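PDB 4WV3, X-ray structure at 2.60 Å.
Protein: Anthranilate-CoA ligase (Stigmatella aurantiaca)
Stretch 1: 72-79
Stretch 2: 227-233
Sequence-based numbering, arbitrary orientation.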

# COMPACT_ATOMS: atom_id res chain seq x y z
N GLU A 72 13.29 -4.97 13.86
CA GLU A 72 14.42 -5.38 13.03
C GLU A 72 14.24 -4.96 11.57
O GLU A 72 15.22 -4.75 10.86
CB GLU A 72 14.62 -6.90 13.11
CG GLU A 72 15.17 -7.39 14.44
CD GLU A 72 14.11 -7.46 15.52
OE1 GLU A 72 12.91 -7.38 15.19
OE2 GLU A 72 14.49 -7.60 16.70
N TRP A 73 12.99 -4.83 11.14
CA TRP A 73 12.70 -4.36 9.79
C TRP A 73 13.15 -2.91 9.65
O TRP A 73 13.84 -2.54 8.70
CB TRP A 73 11.21 -4.47 9.49
CG TRP A 73 10.88 -4.46 8.02
CD1 TRP A 73 10.54 -5.53 7.25
CD2 TRP A 73 10.85 -3.32 7.14
NE1 TRP A 73 10.31 -5.14 5.96
CE2 TRP A 73 10.49 -3.79 5.86
CE3 TRP A 73 11.10 -1.95 7.32
CZ2 TRP A 73 10.37 -2.94 4.76
CZ3 TRP A 73 10.98 -1.11 6.23
CH2 TRP A 73 10.62 -1.61 4.97
N VAL A 74 12.76 -2.08 10.62
CA VAL A 74 13.05 -0.65 10.58
C VAL A 74 14.54 -0.35 10.68
O VAL A 74 15.08 0.42 9.89
CB VAL A 74 12.30 0.10 11.70
CG1 VAL A 74 12.68 1.57 11.68
CG2 VAL A 74 10.80 -0.06 11.53
N THR A 75 15.20 -0.97 11.66
CA THR A 75 16.63 -0.73 11.87
C THR A 75 17.46 -1.21 10.68
O THR A 75 18.48 -0.60 10.34
CB THR A 75 17.14 -1.40 13.16
OG1 THR A 75 16.82 -2.80 13.14
CG2 THR A 75 16.49 -0.75 14.38
N SER A 76 17.01 -2.29 10.04
CA SER A 76 17.68 -2.78 8.84
C SER A 76 17.50 -1.78 7.70
O SER A 76 18.45 -1.46 6.99
CB SER A 76 17.13 -4.14 8.42
OG SER A 76 17.42 -5.13 9.39
N PHE A 77 16.28 -1.27 7.56
CA PHE A 77 15.95 -0.32 6.50
C PHE A 77 16.81 0.94 6.57
O PHE A 77 17.44 1.32 5.58
CB PHE A 77 14.46 0.06 6.56
CG PHE A 77 14.04 1.01 5.48
CD1 PHE A 77 13.69 0.55 4.22
CD2 PHE A 77 13.98 2.38 5.72
CE1 PHE A 77 13.30 1.42 3.23
CE2 PHE A 77 13.59 3.26 4.73
CZ PHE A 77 13.25 2.78 3.48
N PHE A 78 16.84 1.57 7.74
CA PHE A 78 17.62 2.79 7.90
C PHE A 78 19.12 2.53 7.95
O PHE A 78 19.92 3.42 7.68
CB PHE A 78 17.15 3.57 9.13
CG PHE A 78 15.90 4.37 8.90
CD1 PHE A 78 15.95 5.56 8.20
CD2 PHE A 78 14.68 3.93 9.37
CE1 PHE A 78 14.81 6.30 7.97
CE2 PHE A 78 13.53 4.66 9.15
CZ PHE A 78 13.59 5.85 8.45
N GLY A 79 19.49 1.30 8.29
CA GLY A 79 20.89 0.90 8.24
C GLY A 79 21.37 0.83 6.81
O GLY A 79 22.49 1.23 6.50
N ASN A 227 3.19 4.64 8.17
CA ASN A 227 3.46 4.04 9.48
C ASN A 227 4.94 4.04 9.86
O ASN A 227 5.36 3.27 10.73
CB ASN A 227 2.91 2.61 9.52
CG ASN A 227 2.62 2.12 10.93
OD1 ASN A 227 2.47 2.92 11.85
ND2 ASN A 227 2.54 0.81 11.10
N LEU A 228 5.72 4.90 9.23
CA LEU A 228 7.14 4.99 9.54
C LEU A 228 7.76 6.31 9.08
O LEU A 228 8.15 7.14 9.90
CB LEU A 228 7.90 3.82 8.90
CG LEU A 228 9.03 3.20 9.73
CD1 LEU A 228 9.85 2.24 8.90
CD2 LEU A 228 9.90 4.29 10.34
N ILE A 229 7.85 6.49 7.77
CA ILE A 229 8.47 7.68 7.20
C ILE A 229 7.74 8.96 7.58
O ILE A 229 8.36 9.94 8.00
CB ILE A 229 8.57 7.58 5.66
CG1 ILE A 229 9.28 6.29 5.26
CG2 ILE A 229 9.28 8.79 5.09
CD1 ILE A 229 10.68 6.16 5.83
N PHE A 230 6.42 8.95 7.43
CA PHE A 230 5.61 10.14 7.72
C PHE A 230 5.58 10.52 9.21
O PHE A 230 5.81 11.69 9.54
CB PHE A 230 4.19 10.01 7.15
CG PHE A 230 4.12 9.80 5.66
CD1 PHE A 230 5.26 9.88 4.87
CD2 PHE A 230 2.91 9.52 5.04
CE1 PHE A 230 5.19 9.69 3.50
CE2 PHE A 230 2.84 9.33 3.67
CZ PHE A 230 3.98 9.41 2.90
N PRO A 231 5.30 9.56 10.11
CA PRO A 231 5.25 9.97 11.52
C PRO A 231 6.61 10.37 12.09
O PRO A 231 6.69 11.30 12.89
CB PRO A 231 4.73 8.71 12.23
CG PRO A 231 5.09 7.59 11.33
CD PRO A 231 4.93 8.14 9.95
N TRP A 232 7.67 9.67 11.68
CA TRP A 232 9.01 9.98 12.19
C TRP A 232 9.53 11.30 11.63
O TRP A 232 10.43 11.92 12.20
CB TRP A 232 9.99 8.85 11.88
CG TRP A 232 9.83 7.66 12.79
CD1 TRP A 232 8.79 7.41 13.63
CD2 TRP A 232 10.75 6.58 12.95
NE1 TRP A 232 8.99 6.24 14.31
CE2 TRP A 232 10.19 5.70 13.91
CE3 TRP A 232 11.99 6.25 12.39
CZ2 TRP A 232 10.83 4.53 14.31
CZ3 TRP A 232 12.62 5.09 12.79
CH2 TRP A 232 12.04 4.24 13.74
N TYR A 233 8.96 11.74 10.52
CA TYR A 233 9.32 13.01 9.91
C TYR A 233 8.92 14.18 10.80
O TYR A 233 9.53 15.25 10.76
CB TYR A 233 8.67 13.14 8.53
CG TYR A 233 8.96 14.44 7.81
CD1 TYR A 233 10.21 14.68 7.25
CD2 TYR A 233 7.99 15.42 7.68
CE1 TYR A 233 10.48 15.86 6.59
CE2 TYR A 233 8.25 16.60 7.03
CZ TYR A 233 9.49 16.82 6.48
OH TYR A 233 9.75 18.00 5.82

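What fills the centre of the contact? Leu228, whose CA-to-CB bond points toward the other helix, packs against both Val74 and Phe78: its CD1 is 3.6 Å from Val74 CG2, and its CD2 lies at the edge of the Phe78 ring, 3.8 Å from Phe78 CE2. An apolar leucine suits this place, since its methyls lie among Val74 and Phe78, one helical turn apart.

How do the aromatic rings pack around it? Phe78 and the six-membered ring of Trp232 lie nearly parallel, at 20°, but are slid apart, with centroids 5.8 Å distant and little overlap; Phe78 CE2 comes within 3.8 Å of Trp232 CZ3. Val74 CG1 reaches Trp232 CH2 at 3.4 Å, so the compact valine touches both leucine and indole.

How is the distance between the helices spanned? The axes cross at 74° and come no closer than 12.3 Å, and apolar side chains from both helices fill the space between. Ile229 starts sideways, yet its CD1 extends to 3.9 Å from Phe78 CZ and 4.3 Å from Phe77 CE2.

Where do the polar groups go? No hydrogen bond crosses the contact, whose buried surface totals 267 Å². Away from the contact, Ser76 OG donates to Glu72 O at 2.7 Å within its own helix, and Trp232 NE1 is satisfied elsewhere in the structure.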